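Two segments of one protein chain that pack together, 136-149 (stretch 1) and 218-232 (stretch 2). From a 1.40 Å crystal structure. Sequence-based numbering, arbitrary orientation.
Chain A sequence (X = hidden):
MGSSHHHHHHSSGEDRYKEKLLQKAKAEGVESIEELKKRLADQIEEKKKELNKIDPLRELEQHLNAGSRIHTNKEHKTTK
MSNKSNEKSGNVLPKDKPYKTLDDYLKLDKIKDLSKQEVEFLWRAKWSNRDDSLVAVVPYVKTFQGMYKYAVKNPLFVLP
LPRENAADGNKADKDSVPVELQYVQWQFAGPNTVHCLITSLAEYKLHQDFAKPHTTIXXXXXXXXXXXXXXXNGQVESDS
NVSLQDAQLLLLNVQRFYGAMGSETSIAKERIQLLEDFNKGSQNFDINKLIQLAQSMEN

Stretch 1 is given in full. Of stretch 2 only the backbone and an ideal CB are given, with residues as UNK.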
# COMPACT_ATOMS: atom_id res chain seq x y z
N ALA A 136 3.02 9.93 -1.95
CA ALA A 136 4.13 9.88 -1.00
C ALA A 136 5.42 9.65 -1.75
O ALA A 136 5.40 9.18 -2.89
CB ALA A 136 3.94 8.77 0.04
N VAL A 137 6.51 9.98 -1.05
CA VAL A 137 7.84 9.56 -1.49
C VAL A 137 8.47 8.80 -0.31
O VAL A 137 8.52 9.40 0.78
CB VAL A 137 8.67 10.77 -1.90
CG1 VAL A 137 10.07 10.33 -2.28
CG2 VAL A 137 7.97 11.48 -3.05
N VAL A 138 8.91 7.59 -0.50
CA VAL A 138 9.35 6.65 0.54
C VAL A 138 10.80 6.28 0.32
O VAL A 138 11.13 5.96 -0.82
CB VAL A 138 8.48 5.36 0.47
CG1 VAL A 138 8.81 4.34 1.52
CG2 VAL A 138 6.99 5.73 0.57
N PRO A 139 11.71 6.34 1.27
CA PRO A 139 13.08 5.86 0.97
C PRO A 139 13.03 4.36 0.78
O PRO A 139 12.30 3.62 1.46
CB PRO A 139 13.92 6.20 2.21
CG PRO A 139 12.93 6.45 3.28
CD PRO A 139 11.63 6.85 2.64
N TYR A 140 13.85 3.92 -0.16
CA TYR A 140 13.83 2.49 -0.47
C TYR A 140 14.48 1.67 0.63
O TYR A 140 13.86 0.77 1.21
CB TYR A 140 14.51 2.27 -1.83
CG TYR A 140 14.44 0.79 -2.17
CD1 TYR A 140 13.25 0.18 -2.59
CD2 TYR A 140 15.59 -0.01 -2.09
CE1 TYR A 140 13.18 -1.17 -2.91
CE2 TYR A 140 15.50 -1.37 -2.41
CZ TYR A 140 14.31 -1.93 -2.81
OH TYR A 140 14.26 -3.25 -3.12
N VAL A 141 15.77 1.90 0.91
CA VAL A 141 16.47 0.94 1.77
C VAL A 141 15.85 1.02 3.16
O VAL A 141 15.55 -0.02 3.76
CB VAL A 141 17.99 1.21 1.79
CG1 VAL A 141 18.71 0.52 2.95
CG2 VAL A 141 18.66 0.79 0.49
N LYS A 142 15.63 2.26 3.61
CA LYS A 142 15.17 2.46 4.98
C LYS A 142 13.77 1.91 5.22
O LYS A 142 13.49 1.40 6.29
CB LYS A 142 15.24 3.96 5.32
CG LYS A 142 14.75 4.28 6.72
CD LYS A 142 14.83 5.79 7.00
CE LYS A 142 14.84 6.05 8.49
NZ LYS A 142 13.81 7.00 8.97
N THR A 143 12.90 2.05 4.23
CA THR A 143 11.49 1.74 4.49
C THR A 143 10.81 0.78 3.53
O THR A 143 10.21 -0.25 3.87
CB THR A 143 10.71 3.08 4.49
OG1 THR A 143 11.28 3.88 5.55
CG2 THR A 143 9.23 2.83 4.75
N PHE A 144 10.89 1.10 2.23
CA PHE A 144 10.12 0.24 1.33
C PHE A 144 10.67 -1.15 1.18
O PHE A 144 9.88 -2.10 1.01
CB PHE A 144 10.04 0.91 -0.06
CG PHE A 144 9.00 0.17 -0.91
CD1 PHE A 144 7.65 0.42 -0.69
CD2 PHE A 144 9.38 -0.74 -1.89
CE1 PHE A 144 6.70 -0.25 -1.43
CE2 PHE A 144 8.42 -1.42 -2.63
CZ PHE A 144 7.08 -1.18 -2.39
N GLN A 145 11.98 -1.32 1.19
CA GLN A 145 12.56 -2.63 0.91
C GLN A 145 12.02 -3.71 1.84
O GLN A 145 11.72 -4.84 1.41
CB GLN A 145 14.09 -2.53 1.02
CG GLN A 145 14.79 -3.82 0.70
CD GLN A 145 16.30 -3.60 0.57
OE1 GLN A 145 16.95 -2.91 1.36
NE2 GLN A 145 16.88 -4.18 -0.47
N GLY A 146 11.93 -3.39 3.14
CA GLY A 146 11.46 -4.41 4.08
C GLY A 146 10.01 -4.70 3.83
O GLY A 146 9.57 -5.88 3.90
N MET A 147 9.21 -3.68 3.52
CA MET A 147 7.78 -3.90 3.23
C MET A 147 7.63 -4.78 1.99
O MET A 147 6.82 -5.72 1.91
CB MET A 147 7.08 -2.54 3.07
CG MET A 147 5.61 -2.77 2.77
SD MET A 147 4.64 -1.27 3.09
CE MET A 147 5.96 -0.06 3.25
N TYR A 148 8.45 -4.50 0.97
CA TYR A 148 8.45 -5.27 -0.28
C TYR A 148 8.72 -6.75 -0.01
O TYR A 148 8.09 -7.65 -0.57
CB TYR A 148 9.56 -4.69 -1.17
CG TYR A 148 9.60 -5.09 -2.61
CD1 TYR A 148 8.62 -5.84 -3.26
CD2 TYR A 148 10.68 -4.69 -3.39
CE1 TYR A 148 8.70 -6.19 -4.60
CE2 TYR A 148 10.74 -5.02 -4.71
CZ TYR A 148 9.78 -5.75 -5.32
OH TYR A 148 9.93 -6.05 -6.66
N LYS A 149 9.68 -7.00 0.88
CA LYS A 149 10.06 -8.41 1.14
C LYS A 149 8.89 -9.13 1.80
O LYS A 149 8.57 -10.28 1.41
CB LYS A 149 11.37 -8.44 1.94
CG LYS A 149 12.62 -8.18 1.08
CD LYS A 149 12.53 -7.12 0.01
CE LYS A 149 13.79 -6.79 -0.73
NZ LYS A 149 13.74 -7.06 -2.19
N UNK A 218 -0.03 2.59 -6.29
CA UNK A 218 1.12 2.16 -7.05
C UNK A 218 2.39 2.65 -6.32
O UNK A 218 2.40 3.82 -5.87
CB UNK A 218 1.05 2.69 -8.48
N UNK A 219 3.38 1.73 -6.25
CA UNK A 219 4.72 2.10 -5.81
C UNK A 219 5.65 1.92 -6.97
O UNK A 219 5.72 0.83 -7.52
CB UNK A 219 5.18 1.27 -4.61
N UNK A 220 6.33 3.01 -7.34
CA UNK A 220 7.24 2.96 -8.48
C UNK A 220 8.66 2.88 -8.00
O UNK A 220 9.07 3.74 -7.22
CB UNK A 220 7.06 4.18 -9.39
N UNK A 221 9.42 1.89 -8.42
CA UNK A 221 10.77 1.63 -7.92
C UNK A 221 11.87 2.04 -8.88
O UNK A 221 13.04 1.76 -8.67
CB UNK A 221 10.92 0.14 -7.60
N UNK A 222 11.52 2.71 -9.98
CA UNK A 222 12.41 3.06 -11.06
C UNK A 222 13.60 3.89 -10.56
O UNK A 222 14.67 3.83 -11.21
CB UNK A 222 11.64 3.82 -12.14
N UNK A 223 13.42 4.69 -9.50
CA UNK A 223 14.52 5.53 -9.01
C UNK A 223 15.13 4.96 -7.75
O UNK A 223 15.91 5.61 -7.00
CB UNK A 223 14.03 6.96 -8.75
N UNK A 224 14.77 3.71 -7.41
CA UNK A 224 15.23 3.14 -6.16
C UNK A 224 16.74 2.94 -6.19
O UNK A 224 17.46 3.25 -5.24
CB UNK A 224 14.52 1.81 -5.88
N UNK A 225 17.28 2.42 -7.30
CA UNK A 225 18.74 2.18 -7.31
C UNK A 225 19.52 3.46 -7.40
O UNK A 225 20.60 3.64 -6.81
CB UNK A 225 19.13 1.27 -8.48
N UNK A 226 19.08 4.47 -8.14
CA UNK A 226 19.93 5.65 -8.29
C UNK A 226 19.71 6.70 -7.21
O UNK A 226 20.68 7.42 -6.89
CB UNK A 226 19.69 6.28 -9.66
N UNK A 227 18.46 6.79 -6.75
CA UNK A 227 18.17 7.87 -5.80
C UNK A 227 17.62 7.35 -4.47
O UNK A 227 17.27 8.16 -3.63
CB UNK A 227 17.17 8.85 -6.42
N UNK A 228 17.54 6.02 -4.30
CA UNK A 228 17.01 5.47 -3.06
C UNK A 228 15.62 6.00 -2.70
O UNK A 228 15.28 6.20 -1.53
CB UNK A 228 17.98 5.77 -1.92
N UNK A 229 14.79 6.19 -3.71
CA UNK A 229 13.46 6.74 -3.61
C UNK A 229 12.40 5.87 -4.23
O UNK A 229 12.68 5.32 -5.31
CB UNK A 229 13.42 8.12 -4.26
N UNK A 230 11.25 5.77 -3.58
CA UNK A 230 10.07 5.10 -4.16
C UNK A 230 8.98 6.13 -4.28
O UNK A 230 8.73 6.86 -3.28
CB UNK A 230 9.61 3.91 -3.32
N UNK A 231 8.34 6.26 -5.42
CA UNK A 231 7.27 7.26 -5.61
C UNK A 231 5.95 6.52 -5.51
O UNK A 231 5.76 5.48 -6.20
CB UNK A 231 7.39 7.99 -6.95
N UNK A 232 5.02 7.03 -4.68
CA UNK A 232 3.72 6.37 -4.51
C UNK A 232 2.58 7.21 -4.99
O UNK A 232 2.64 8.43 -4.71
CB UNK A 232 3.49 6.01 -3.04

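Position 218 lies in a strand, and its ideal CB has nothing of stretch 1 within 5.5 Å, so stretch 1 sets no preference there; the residue is Q218. At 219 the CA-to-CB bond points toward stretch 1, and the ideal CB stands 3.8 Å from F144 CZ. An apolar side chain, branched or aromatic, would suit this setting. The residue is F219, with chi1 in m; its CD1 comes within 3.4 Å of F144 CE1, and the two rings meet obliquely, with planes at 36° and centroids 5.0 Å apart.

Position 220 points away from stretch 1, which leaves its choice open; it is H220, whose backbone pairs with that of 231 within stretch 2. Position 221 turns back toward stretch 1, but its ideal CB is still 5.4 Å from Y140 CE1. A side chain of some length is needed to reach the aromatic groups of the helix, and leucine, methionine or phenylalanine could do so. L221 extends CD2 to 3.5 Å from F144 CE2 and CD1 to 3.6 Å from Y148 CE2, so its two methyls meet different rings.

Positions 222 and 223 are out of reach and are D222 and L223, the latter at the N-cap position of a short helix. At 224 the ideal CB is already 3.9 Å from Y140 CG, which favours a small residue. A224 sets its CB over the face of the Y140 ring, 4.1 Å from the ring centroid, in a CH-pi contact. Beyond it, 225 points away and 226 and 227 are out of reach; they are N225, D226 and K227.

Position 228 has positive phi (55°), which glycine, asparagine or aspartate tolerate well. Its carbonyl O accepts a hydrogen bond from Y140 N at 3.0 Å, while its ideal CB lies 5.3 Å from V141 N, at the exposed start of the helix. A short side chain carrying an acceptor would therefore fit. D228, with chi1 in t, brings OD1 to 2.9 Å from V141 N in a hydrogen bond, and OD2 accepts from a water that in turn accepts from K142 N.

From 229 to 232 the chain runs antiparallel to 136-139, and side chains alternate between the faces of the sheet. Position 229 shares its face with V137 and P139, and a long apolar chain could reach V137; M229 does, placing CE 3.4 Å from V137 CG1.

Position 230, on the face of A136 and V138, has its ideal CB 4.4 Å from F144 CB, and its backbone N and O both bond to V138. A compact, beta-branched residue suits the strand and the limited space. V230 puts CG2 3.7 Å from Y140 CD1 and 3.8 Å from F144 CB.

At 231 an apolar residue would extend the V137 side, and L231 CD2 reaches V137 CG2 at 3.5 Å. Position 232 pairs through its backbone with A136; a flexible apolar chain fits, and M232 curls CE to 3.7 Å from A136 CB.

Stretch 2 218-232: QFHLDLANDKDMVLM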
# COMPACT_ATOMS: atom_id res chain seq x y z
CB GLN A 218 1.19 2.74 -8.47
CG GLN A 218 -0.01 2.36 -9.37
CD GLN A 218 0.38 2.74 -10.80
OE1 GLN A 218 0.40 3.98 -11.07
NE2 GLN A 218 0.73 1.78 -11.66
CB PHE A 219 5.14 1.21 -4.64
CG PHE A 219 4.32 1.40 -3.39
CD1 PHE A 219 4.66 2.34 -2.42
CD2 PHE A 219 3.19 0.61 -3.19
CE1 PHE A 219 3.93 2.53 -1.24
CE2 PHE A 219 2.43 0.80 -2.03
CZ PHE A 219 2.82 1.72 -1.06
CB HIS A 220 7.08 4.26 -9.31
CG HIS A 220 5.67 4.34 -9.80
ND1 HIS A 220 5.20 3.59 -10.86
CD2 HIS A 220 4.64 5.10 -9.32
CE1 HIS A 220 3.92 3.89 -11.03
NE2 HIS A 220 3.53 4.80 -10.10
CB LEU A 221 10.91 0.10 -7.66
CG LEU A 221 9.79 -0.53 -6.81
CD1 LEU A 221 10.21 -1.98 -6.57
CD2 LEU A 221 9.51 0.23 -5.54
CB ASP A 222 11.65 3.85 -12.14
CG ASP A 222 10.39 3.13 -12.58
OD1 ASP A 222 10.33 2.80 -13.81
OD2 ASP A 222 9.42 2.92 -11.79
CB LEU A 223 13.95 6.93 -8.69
CG LEU A 223 13.23 7.56 -9.88
CD1 LEU A 223 12.77 8.98 -9.51
CD2 LEU A 223 14.11 7.51 -11.10
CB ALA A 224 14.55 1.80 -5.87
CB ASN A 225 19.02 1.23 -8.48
CG ASN A 225 18.54 -0.19 -8.17
OD1 ASN A 225 18.54 -0.60 -7.00
ND2 ASN A 225 18.09 -0.94 -9.18
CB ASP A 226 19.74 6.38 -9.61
CG ASP A 226 19.47 5.55 -10.82
OD1 ASP A 226 20.40 4.92 -11.39
OD2 ASP A 226 18.29 5.53 -11.25
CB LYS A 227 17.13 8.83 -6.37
CG LYS A 227 17.67 9.70 -7.49
CD LYS A 227 16.57 10.60 -8.08
CE LYS A 227 17.22 11.89 -8.55
NZ LYS A 227 17.86 11.61 -9.87
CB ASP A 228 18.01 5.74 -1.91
CG ASP A 228 17.69 4.87 -0.70
OD1 ASP A 228 17.18 3.74 -0.79
OD2 ASP A 228 17.96 5.39 0.41
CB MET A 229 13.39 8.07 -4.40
CG MET A 229 14.14 9.25 -3.87
SD MET A 229 13.95 10.54 -5.17
CE MET A 229 12.40 11.25 -4.63
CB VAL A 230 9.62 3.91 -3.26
CG1 VAL A 230 8.30 3.33 -3.72
CG2 VAL A 230 10.75 2.89 -3.25
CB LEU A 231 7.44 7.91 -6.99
CG LEU A 231 8.71 8.80 -7.09
CD1 LEU A 231 8.57 9.54 -8.43
CD2 LEU A 231 8.87 9.74 -5.96
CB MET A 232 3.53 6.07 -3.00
CG MET A 232 2.25 5.28 -2.75
SD MET A 232 1.83 5.29 -0.97
CE MET A 232 0.95 6.86 -0.91
O HOH W 1 16.96 4.69 2.88
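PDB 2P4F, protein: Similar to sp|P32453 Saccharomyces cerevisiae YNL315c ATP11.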